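Local structure of ABC transporter periplasmic peptide-binding protein (Pseudoalteromonas, 4QFP) at residues V208-Y213 with D231-E236; R310-H315 with K361-A366; R383-N388 with V429-A434. The protein probably binds short peptides in the periplasm, here a Val-Thr dipeptide, and delivers them to an ABC transporter for uptake. One frame throughout, in Å; residues are numbered along the deposited sequence.

Interaction 1: V208-Y213 with D231-E236; sequences VGTGPY and DYWKHE
The carbonyl oxygen Thr210 O is met from several directions: a water donates to it at 2.7 Å, and the edges of two aromatic rings close round it. The nearer ring is Tyr232, whose CE1 lies 3.1 Å from Thr210 O with the oxygen in the ring plane, so C-H groups of the rim face the negative end of the carbonyl. Trp233 presents CD1 to the same oxygen from 3.8 Å, again edge-on. The water also accepts a weak bond from Trp233 N and thereby ties the two loops together. Pro212 lies flat against the Tyr232 ring. Its CB sits 3.9 Å from the ring centroid, 15° off the normal, a CH-pi contact, while Pro212 CD touches Tyr232 CZ at 3.7 Å. With CG anti to the backbone N (chi1 -171°), Tyr232 slots between Pro212 and the backbone N of Lys234, which lies over the centre of the other face. Beyond the ring, Tyr232 OH bonds to Asp62 OD1, and Thr210 OG1 and Trp233 NE1 share Asp62 OD2, so one carboxylate gathers polar groups from both loops. A leucine in place of Tyr232 would probably lose the flat support under Pro212 and leave Asp62 OD1 without its phenolic partner. The two loops flank an antiparallel hairpin, leading into strand 213-219 and out of strand 223-228, and their contact closes its open end; the Gly-Thr-Gly-Pro-Tyr run in the first is familiar from family 5 solute-binding proteins.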
loop_
_atom_site.group_PDB
_atom_site.type_symbol
_atom_site.label_atom_id
_atom_site.label_comp_id
_atom_site.label_asym_id
_atom_site.label_seq_id
_atom_site.Cartn_x
_atom_site.Cartn_y
_atom_site.Cartn_z
ATOM N N VAL A 208 13.299 11.315 -12.261
ATOM C CA VAL A 208 14.102 12.373 -11.691
ATOM C C VAL A 208 13.372 12.810 -10.430
ATOM O O VAL A 208 12.179 13.091 -10.468
ATOM C CB VAL A 208 14.257 13.549 -12.680
ATOM C CG1 VAL A 208 14.757 14.794 -11.967
ATOM C CG2 VAL A 208 15.201 13.163 -13.824
ATOM N N GLY A 209 14.081 12.839 -9.309
ATOM C CA GLY A 209 13.472 13.229 -8.054
ATOM C C GLY A 209 14.386 14.137 -7.258
ATOM O O GLY A 209 15.401 14.609 -7.769
ATOM N N THR A 210 14.015 14.393 -6.009
ATOM C CA THR A 210 14.860 15.159 -5.105
ATOM C C THR A 210 15.478 14.237 -4.053
ATOM O O THR A 210 16.133 14.704 -3.120
ATOM C CB THR A 210 14.041 16.237 -4.369
ATOM O OG1 THR A 210 12.973 15.607 -3.649
ATOM C CG2 THR A 210 13.451 17.242 -5.364
ATOM N N GLY A 211 15.275 12.931 -4.205
ATOM C CA GLY A 211 15.578 11.990 -3.136
ATOM C C GLY A 211 17.031 11.657 -2.895
ATOM O O GLY A 211 17.915 12.059 -3.653
ATOM N N PRO A 212 17.293 10.876 -1.839
ATOM C CA PRO A 212 18.678 10.575 -1.450
ATOM C C PRO A 212 19.437 9.708 -2.463
ATOM O O PRO A 212 20.667 9.665 -2.406
ATOM C CB PRO A 212 18.520 9.843 -0.109
ATOM C CG PRO A 212 17.102 9.349 -0.098
ATOM C CD PRO A 212 16.309 10.348 -0.877
ATOM N N TYR A 213 18.732 9.026 -3.361
ATOM C CA TYR A 213 19.407 8.210 -4.374
ATOM C C TYR A 213 18.906 8.500 -5.787
ATOM O O TYR A 213 17.793 8.995 -5.977
ATOM C CB TYR A 213 19.244 6.718 -4.081
ATOM C CG TYR A 213 19.704 6.304 -2.703
ATOM C CD1 TYR A 213 21.026 5.953 -2.465
ATOM C CD2 TYR A 213 18.814 6.252 -1.645
ATOM C CE1 TYR A 213 21.446 5.576 -1.203
ATOM C CE2 TYR A 213 19.224 5.884 -0.387
ATOM C CZ TYR A 213 20.535 5.546 -0.168
ATOM O OH TYR A 213 20.930 5.174 1.099
ATOM N N ASP A 231 24.029 15.570 -3.834
ATOM C CA ASP A 231 23.471 16.890 -3.536
ATOM C C ASP A 231 22.183 16.813 -2.723
ATOM O O ASP A 231 21.374 17.747 -2.734
ATOM C CB ASP A 231 23.206 17.659 -4.830
ATOM C CG ASP A 231 24.476 17.976 -5.590
ATOM O OD1 ASP A 231 25.501 18.276 -4.938
ATOM O OD2 ASP A 231 24.454 17.915 -6.838
ATOM N N TYR A 232 21.981 15.707 -2.014
ATOM C CA TYR A 232 20.739 15.551 -1.271
ATOM C C TYR A 232 20.598 16.677 -0.264
ATOM O O TYR A 232 21.510 16.941 0.510
ATOM C CB TYR A 232 20.673 14.205 -0.560
ATOM C CG TYR A 232 19.305 13.949 0.029
ATOM C CD1 TYR A 232 18.153 14.243 -0.691
ATOM C CD2 TYR A 232 19.162 13.386 1.290
ATOM C CE1 TYR A 232 16.898 14.000 -0.153
ATOM C CE2 TYR A 232 17.924 13.147 1.822
ATOM C CZ TYR A 232 16.801 13.453 1.101
ATOM O OH TYR A 232 15.572 13.201 1.649
ATOM N N TRP A 233 19.450 17.335 -0.278
ATOM C CA TRP A 233 19.249 18.520 0.541
ATOM C C TRP A 233 19.217 18.249 2.041
ATOM O O TRP A 233 19.687 19.064 2.833
ATOM C CB TRP A 233 17.963 19.229 0.126
ATOM C CG TRP A 233 16.736 18.400 0.296
ATOM C CD1 TRP A 233 16.169 17.568 -0.635
ATOM C CD2 TRP A 233 15.903 18.330 1.453
ATOM N NE1 TRP A 233 15.038 16.989 -0.121
ATOM C CE2 TRP A 233 14.853 17.435 1.159
ATOM C CE3 TRP A 233 15.941 18.933 2.710
ATOM C CZ2 TRP A 233 13.849 17.132 2.079
ATOM C CZ3 TRP A 233 14.938 18.632 3.620
ATOM C CH2 TRP A 233 13.913 17.735 3.300
ATOM N N LYS A 234 18.672 17.104 2.428
ATOM C CA LYS A 234 18.352 16.847 3.833
ATOM C C LYS A 234 19.574 16.494 4.679
ATOM O O LYS A 234 19.740 16.994 5.788
ATOM C CB LYS A 234 17.303 15.737 3.928
ATOM C CG LYS A 234 16.774 15.518 5.327
ATOM C CD LYS A 234 15.881 14.302 5.394
ATOM C CE LYS A 234 14.634 14.488 4.563
ATOM N NZ LYS A 234 13.570 13.544 4.996
ATOM N N HIS A 235 20.430 15.633 4.148
ATOM C CA HIS A 235 21.624 15.188 4.848
ATOM C C HIS A 235 22.561 14.482 3.880
ATOM O O HIS A 235 22.177 14.160 2.749
ATOM C CB HIS A 235 21.256 14.260 6.014
ATOM C CG HIS A 235 20.484 13.040 5.606
ATOM N ND1 HIS A 235 21.052 12.000 4.901
ATOM C CD2 HIS A 235 19.191 12.693 5.812
ATOM C CE1 HIS A 235 20.139 11.069 4.683
ATOM N NE2 HIS A 235 19.003 11.464 5.226
ATOM N N GLU A 236 23.797 14.253 4.311
ATOM C CA GLU A 236 24.734 13.504 3.495
ATOM C C GLU A 236 24.259 12.059 3.417
ATOM O O GLU A 236 23.819 11.497 4.417
ATOM C CB GLU A 236 26.139 13.561 4.096
ATOM C CG GLU A 236 27.229 13.156 3.124
ATOM C CD GLU A 236 27.330 14.108 1.947
ATOM O OE1 GLU A 236 26.648 15.160 1.980
ATOM O OE2 GLU A 236 28.083 13.808 0.991
HETATM O O HOH W 1 17.989 16.689 -3.332
#

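Interaction 2: R310-H315 with K361-A366; sequences RQALVH and KLLTEA
Ala312 CB presses on the base of Leu362, CB to CB at 3.7 Å, and on the start of the next residue, where Leu363 N lies 3.8 Å from the same methyl. One small side chain thus rests against two successive residues of the facing helix. Leu363 also reaches back across the interface, its CD2 coming to 4.1 Å from Ala312 CB. Because Ala312 contributes no more than a methyl here, the CA atoms of Ala312 and Leu362 come to 5.2 Å and the axes of 310-314 and 361-366 approach to 8.5 Å. The two run nearly antiparallel, with 161° between their N-to-C directions.

Leu362 continues the apolar seam toward the C-terminal end of the first segment. Its CG stands anti to the carbonyl carbon (chi1 -67°), and from there the CD1 branch extends to His315, 3.7 Å from the ring carbon CD2. The imidazole meets this methyl obliquely; elsewhere on the ring, ND1 bonds to Ile353 O, which holds the ring's rotation. Farther along, Glu365 OE1 is placed for a salt bridge with Lys308, one turn before Ala312, though the position of the Glu365 side chain is doubtful.

Leucines carry the pair onto the strands behind it. Leu313 lies against Trp295 and Phe297 of strand 291-297 and also against strands 372-377 and 405-410, and Leu363 touches Phe372 and Val405. Arg310 is secured by carbonyls of Phe304 and Gln497. This is a close antiparallel helix pair joined through an alanine and laid against beta-strands, an alpha/beta layer in keeping with a lobe of a periplasmic binding protein.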
loop_
_atom_site.group_PDB
_atom_site.type_symbol
_atom_site.label_atom_id
_atom_site.label_comp_id
_atom_site.label_asym_id
_atom_site.label_seq_id
_atom_site.Cartn_x
_atom_site.Cartn_y
_atom_site.Cartn_z
ATOM N N ARG A 310 -22.143 -15.999 1.410
ATOM C CA ARG A 310 -20.945 -15.419 2.011
ATOM C C ARG A 310 -20.892 -15.733 3.513
ATOM O O ARG A 310 -19.851 -16.132 4.043
ATOM C CB ARG A 310 -20.887 -13.905 1.761
ATOM C CG ARG A 310 -20.924 -13.515 0.277
ATOM C CD ARG A 310 -20.441 -12.077 0.041
ATOM N NE ARG A 310 -21.275 -11.074 0.705
ATOM C CZ ARG A 310 -22.378 -10.551 0.174
ATOM N NH1 ARG A 310 -22.785 -10.942 -1.024
ATOM N NH2 ARG A 310 -23.076 -9.631 0.839
ATOM N N GLN A 311 -22.021 -15.564 4.193
ATOM C CA GLN A 311 -22.104 -15.887 5.615
ATOM C C GLN A 311 -21.836 -17.363 5.867
ATOM O O GLN A 311 -21.148 -17.719 6.821
ATOM C CB GLN A 311 -23.462 -15.479 6.175
ATOM C CG GLN A 311 -23.683 -13.982 6.135
ATOM C CD GLN A 311 -25.059 -13.583 6.598
ATOM O OE1 GLN A 311 -25.220 -12.612 7.337
ATOM N NE2 GLN A 311 -26.069 -14.326 6.161
ATOM N N ALA A 312 -22.359 -18.222 5.001
ATOM C CA ALA A 312 -22.144 -19.652 5.136
ATOM C C ALA A 312 -20.674 -20.009 5.026
ATOM O O ALA A 312 -20.170 -20.794 5.824
ATOM C CB ALA A 312 -22.946 -20.414 4.096
ATOM N N LEU A 313 -19.988 -19.435 4.040
ATOM C CA LEU A 313 -18.615 -19.845 3.712
ATOM C C LEU A 313 -17.572 -19.434 4.751
ATOM O O LEU A 313 -16.585 -20.141 4.964
ATOM C CB LEU A 313 -18.199 -19.304 2.339
ATOM C CG LEU A 313 -18.915 -19.854 1.098
ATOM C CD1 LEU A 313 -18.548 -19.053 -0.144
ATOM C CD2 LEU A 313 -18.618 -21.319 0.885
ATOM N N VAL A 314 -17.768 -18.279 5.378
ATOM C CA VAL A 314 -16.840 -17.836 6.416
ATOM C C VAL A 314 -16.877 -18.733 7.668
ATOM O O VAL A 314 -15.870 -18.869 8.367
ATOM C CB VAL A 314 -17.068 -16.353 6.801
ATOM C CG1 VAL A 314 -17.005 -15.465 5.561
ATOM C CG2 VAL A 314 -18.399 -16.178 7.511
ATOM N N HIS A 315 -18.026 -19.352 7.936
ATOM C CA HIS A 315 -18.200 -20.212 9.114
ATOM C C HIS A 315 -17.456 -21.530 8.993
ATOM O O HIS A 315 -17.260 -22.229 9.985
ATOM C CB HIS A 315 -19.683 -20.514 9.362
ATOM C CG HIS A 315 -20.425 -19.405 10.043
ATOM N ND1 HIS A 315 -20.096 -18.951 11.304
ATOM C CD2 HIS A 315 -21.490 -18.670 9.647
ATOM C CE1 HIS A 315 -20.918 -17.976 11.648
ATOM N NE2 HIS A 315 -21.770 -17.782 10.657
ATOM N N LYS A 361 -25.585 -26.032 7.122
ATOM C CA LYS A 361 -26.986 -25.697 7.323
ATOM C C LYS A 361 -27.348 -24.375 6.650
ATOM O O LYS A 361 -28.422 -24.241 6.067
ATOM C CB LYS A 361 -27.305 -25.668 8.818
ATOM C CG LYS A 361 -28.679 -25.147 9.177
ATOM C CD LYS A 361 -28.581 -23.726 9.716
ATOM C CE LYS A 361 -29.727 -23.398 10.653
ATOM N NZ LYS A 361 -29.677 -21.973 11.113
ATOM N N LEU A 362 -26.444 -23.407 6.712
ATOM C CA LEU A 362 -26.669 -22.129 6.046
ATOM C C LEU A 362 -26.579 -22.261 4.530
ATOM O O LEU A 362 -27.346 -21.634 3.804
ATOM C CB LEU A 362 -25.689 -21.073 6.545
ATOM C CG LEU A 362 -25.865 -20.653 8.002
ATOM C CD1 LEU A 362 -24.855 -19.571 8.381
ATOM C CD2 LEU A 362 -27.278 -20.168 8.236
ATOM N N LEU A 363 -25.644 -23.078 4.053
ATOM C CA LEU A 363 -25.558 -23.348 2.623
ATOM C C LEU A 363 -26.878 -23.945 2.143
ATOM O O LEU A 363 -27.461 -23.484 1.163
ATOM C CB LEU A 363 -24.414 -24.307 2.309
ATOM C CG LEU A 363 -23.210 -23.715 1.574
ATOM C CD1 LEU A 363 -22.511 -24.810 0.786
ATOM C CD2 LEU A 363 -23.646 -22.591 0.661
ATOM N N THR A 364 -27.351 -24.972 2.841
ATOM C CA THR A 364 -28.618 -25.601 2.487
ATOM C C THR A 364 -29.743 -24.574 2.475
ATOM O O THR A 364 -30.484 -24.467 1.509
ATOM C CB THR A 364 -28.978 -26.753 3.452
ATOM O OG1 THR A 364 -27.865 -27.645 3.571
ATOM C CG2 THR A 364 -30.171 -27.531 2.917
ATOM N N GLU A 365 -29.863 -23.810 3.552
ATOM C CA GLU A 365 -30.925 -22.821 3.644
ATOM C C GLU A 365 -30.853 -21.816 2.494
ATOM O O GLU A 365 -31.873 -21.325 2.026
ATOM C CB GLU A 365 -30.869 -22.097 4.986
ATOM C CG GLU A 365 -31.035 -23.025 6.179
ATOM C CD GLU A 365 -31.115 -22.277 7.493
ATOM O OE1 GLU A 365 -30.738 -21.085 7.534
ATOM O OE2 GLU A 365 -31.559 -22.881 8.491
ATOM N N ALA A 366 -29.644 -21.522 2.036
ATOM C CA ALA A 366 -29.463 -20.533 0.979
ATOM C C ALA A 366 -29.855 -21.087 -0.381
ATOM O O ALA A 366 -30.025 -20.330 -1.333
ATOM C CB ALA A 366 -28.032 -20.037 0.955
#

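Interaction 3: R383-N388 with V429-A434; sequences RIYNPN and VLLGWA. With VAL (valine), chain C; THR (threonine), chain D.
Tyr385 and Gly432 meet in the wall of the dipeptide cleft, where a type I turn from Arg383 to Asn386 stands over strand 428-434 and both hold a bound Val-Thr. Charged and polar bonds come first. Arg383 reads the C-terminal carboxylate of the threonine: NE donates to its O at 2.8 Å and NH2 to its OXT at 2.7 Å, with the carboxylate carbon in the plane of the guanidinium. NH1 is held by Glu36, which places the group and probably tempers its charge. Tyr385 OH gives a very short bond to the same threonine O, so that oxygen takes two donors. The strand pairs with the peptide's other end, Ala434 N bonding to valine O at 2.8 Å and valine N to Ala434 O; the valine amine also lies over the Trp433 indole, and the valine bonds to Asp436.

Ring contacts hold the tyrosine flat. Gly432 CA sits 3.6 Å from the Tyr385 centroid, 13° off the normal, a CH-pi contact, and Arg383 CB lies over the opposite face. Chi1 of 50° sets CG between the backbone N and the carbonyl carbon, laying the ring over the strand; Gly432, having no side chain, lets its CA reach the ring face.

The apolar contact is Ile384 CD1 on Ala434 CB at 4.0 Å. Separately, Leu431 CD2 makes a van der Waals touch on the Tyr385 hydroxyl.

A last polar group centres on Asn386: OD1 accepts from Asn388 N in an Asx turn, while ND2 donates at 3.0 Å to a water that in turn donates to Leu431 O.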
loop_
_atom_site.group_PDB
_atom_site.type_symbol
_atom_site.label_atom_id
_atom_site.label_comp_id
_atom_site.label_asym_id
_atom_site.label_seq_id
_atom_site.Cartn_x
_atom_site.Cartn_y
_atom_site.Cartn_z
ATOM N N ARG A 383 3.447 -11.232 2.237
ATOM C CA ARG A 383 3.077 -9.844 2.519
ATOM C C ARG A 383 2.979 -9.686 4.028
ATOM O O ARG A 383 2.798 -10.667 4.749
ATOM C CB ARG A 383 1.715 -9.472 1.925
ATOM C CG ARG A 383 1.470 -9.905 0.479
ATOM C CD ARG A 383 2.559 -9.403 -0.446
ATOM N NE ARG A 383 2.546 -7.955 -0.641
ATOM C CZ ARG A 383 3.647 -7.211 -0.690
ATOM N NH1 ARG A 383 4.838 -7.780 -0.522
ATOM N NH2 ARG A 383 3.564 -5.901 -0.894
ATOM N N ILE A 384 3.053 -8.448 4.503
ATOM C CA ILE A 384 2.994 -8.191 5.933
ATOM C C ILE A 384 1.753 -8.843 6.516
ATOM O O ILE A 384 1.797 -9.439 7.581
ATOM C CB ILE A 384 2.959 -6.687 6.237
ATOM C CG1 ILE A 384 4.263 -6.026 5.789
ATOM C CG2 ILE A 384 2.728 -6.457 7.727
ATOM C CD1 ILE A 384 4.106 -4.555 5.441
ATOM N N TYR A 385 0.659 -8.755 5.776
ATOM C CA TYR A 385 -0.648 -9.171 6.262
ATOM C C TYR A 385 -0.988 -10.634 5.944
ATOM O O TYR A 385 -2.021 -11.146 6.372
ATOM C CB TYR A 385 -1.708 -8.239 5.670
ATOM C CG TYR A 385 -1.607 -8.068 4.168
ATOM C CD1 TYR A 385 -2.011 -9.088 3.304
ATOM C CD2 TYR A 385 -1.121 -6.890 3.610
ATOM C CE1 TYR A 385 -1.926 -8.938 1.920
ATOM C CE2 TYR A 385 -1.035 -6.727 2.228
ATOM C CZ TYR A 385 -1.432 -7.756 1.389
ATOM O OH TYR A 385 -1.349 -7.606 0.019
ATOM N N ASN A 386 -0.123 -11.297 5.180
ATOM C CA ASN A 386 -0.312 -12.701 4.838
ATOM C C ASN A 386 0.991 -13.290 4.328
ATOM O O ASN A 386 1.368 -13.071 3.176
ATOM C CB ASN A 386 -1.391 -12.865 3.772
ATOM C CG ASN A 386 -1.758 -14.313 3.536
ATOM O OD1 ASN A 386 -0.980 -15.224 3.837
ATOM N ND2 ASN A 386 -2.955 -14.539 2.999
ATOM N N PRO A 387 1.697 -14.025 5.198
ATOM C CA PRO A 387 3.028 -14.552 4.880
ATOM C C PRO A 387 2.990 -15.671 3.846
ATOM O O PRO A 387 4.012 -15.952 3.213
ATOM C CB PRO A 387 3.525 -15.085 6.229
ATOM C CG PRO A 387 2.272 -15.398 6.994
ATOM C CD PRO A 387 1.276 -14.345 6.576
ATOM N N ASN A 388 1.826 -16.282 3.653
ATOM C CA ASN A 388 1.726 -17.443 2.773
ATOM C C ASN A 388 0.289 -17.697 2.350
ATOM O O ASN A 388 -0.376 -18.566 2.908
ATOM C CB ASN A 388 2.263 -18.678 3.497
ATOM C CG ASN A 388 2.597 -19.818 2.557
ATOM O OD1 ASN A 388 2.061 -19.915 1.453
ATOM N ND2 ASN A 388 3.484 -20.697 2.999
ATOM N N VAL A 429 -10.624 -13.897 -3.274
ATOM C CA VAL A 429 -9.194 -13.636 -3.285
ATOM C C VAL A 429 -8.670 -13.372 -1.881
ATOM O O VAL A 429 -9.296 -12.660 -1.092
ATOM C CB VAL A 429 -8.876 -12.422 -4.174
ATOM C CG1 VAL A 429 -9.543 -11.184 -3.614
ATOM C CG2 VAL A 429 -7.372 -12.206 -4.301
ATOM N N LEU A 430 -7.530 -13.972 -1.564
ATOM C CA LEU A 430 -6.788 -13.613 -0.366
ATOM C C LEU A 430 -5.929 -12.393 -0.678
ATOM O O LEU A 430 -5.017 -12.460 -1.495
ATOM C CB LEU A 430 -5.898 -14.769 0.078
ATOM C CG LEU A 430 -6.632 -16.052 0.479
ATOM C CD1 LEU A 430 -5.634 -17.156 0.747
ATOM C CD2 LEU A 430 -7.530 -15.820 1.686
ATOM N N LEU A 431 -6.232 -11.273 -0.033
ATOM C CA LEU A 431 -5.470 -10.056 -0.233
ATOM C C LEU A 431 -5.375 -9.301 1.089
ATOM O O LEU A 431 -5.527 -9.879 2.156
ATOM C CB LEU A 431 -6.119 -9.172 -1.301
ATOM C CG LEU A 431 -5.362 -8.945 -2.618
ATOM C CD1 LEU A 431 -6.102 -7.946 -3.499
ATOM C CD2 LEU A 431 -3.934 -8.470 -2.372
ATOM N N GLY A 432 -5.116 -8.009 1.022
ATOM C CA GLY A 432 -5.034 -7.224 2.238
ATOM C C GLY A 432 -4.499 -5.838 1.986
ATOM O O GLY A 432 -4.280 -5.440 0.838
ATOM N N TRP A 433 -4.266 -5.105 3.064
ATOM C CA TRP A 433 -3.837 -3.734 2.948
ATOM C C TRP A 433 -2.894 -3.394 4.093
ATOM O O TRP A 433 -3.236 -3.579 5.259
ATOM C CB TRP A 433 -5.063 -2.829 2.968
ATOM C CG TRP A 433 -4.795 -1.375 2.730
ATOM C CD1 TRP A 433 -4.774 -0.396 3.664
ATOM C CD2 TRP A 433 -4.542 -0.742 1.475
ATOM N NE1 TRP A 433 -4.516 0.813 3.077
ATOM C CE2 TRP A 433 -4.367 0.625 1.728
ATOM C CE3 TRP A 433 -4.431 -1.206 0.159
ATOM C CZ2 TRP A 433 -4.096 1.543 0.718
ATOM C CZ3 TRP A 433 -4.161 -0.297 -0.841
ATOM C CH2 TRP A 433 -3.992 1.060 -0.559
ATOM N N ALA A 434 -1.700 -2.926 3.754
ATOM C CA ALA A 434 -0.777 -2.391 4.746
ATOM C C ALA A 434 -0.950 -0.878 4.750
ATOM O O ALA A 434 -0.611 -0.201 3.777
ATOM C CB ALA A 434 0.643 -2.772 4.402
HETATM N N VAL C . -0.927 0.337 0.864
HETATM C CA VAL C . -0.493 -0.491 -0.257
HETATM C C VAL C . -0.856 -1.954 -0.045
HETATM O O VAL C . -1.223 -2.368 1.050
HETATM C CB VAL C . 1.034 -0.443 -0.432
HETATM C CG1 VAL C . 1.511 0.963 -0.782
HETATM C CG2 VAL C . 1.719 -0.948 0.833
HETATM N N THR D . -0.729 -2.745 -1.107
HETATM C CA THR D . -0.910 -4.188 -1.012
HETATM C C THR D . 0.440 -4.861 -0.762
HETATM O O THR D . 0.534 -6.057 -0.432
HETATM C CB THR D . -1.524 -4.756 -2.302
HETATM O OG1 THR D . -0.755 -4.308 -3.422
HETATM C CG2 THR D . -2.968 -4.278 -2.466
HETATM O OXT THR D . 1.479 -4.209 -0.903
HETATM O O HOH W 2 -4.963 -12.344 3.049
#

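How the interactions relate
The three contacts follow one another along the chain without interleaving. Interactions 1 and 2 are far apart, their centres about 55 Å from each other on opposite sides of the chain's centre; interaction 3 lies about 32 Å from the first and about 25 Å from the second, centre to centre, and no two of them touch. A shared mixed sheet relates them: the hairpin 213-219/223-228 flanked by interaction 1 belongs to it, as does strand 428-434 of interaction 3. The neighbouring strand, 291-297, pairs with 428-434 and backs helix 307-314 of interaction 2. Interaction 3 alone of the three touches the ligand, while interactions 1 and 2 join parts of the fold away from it.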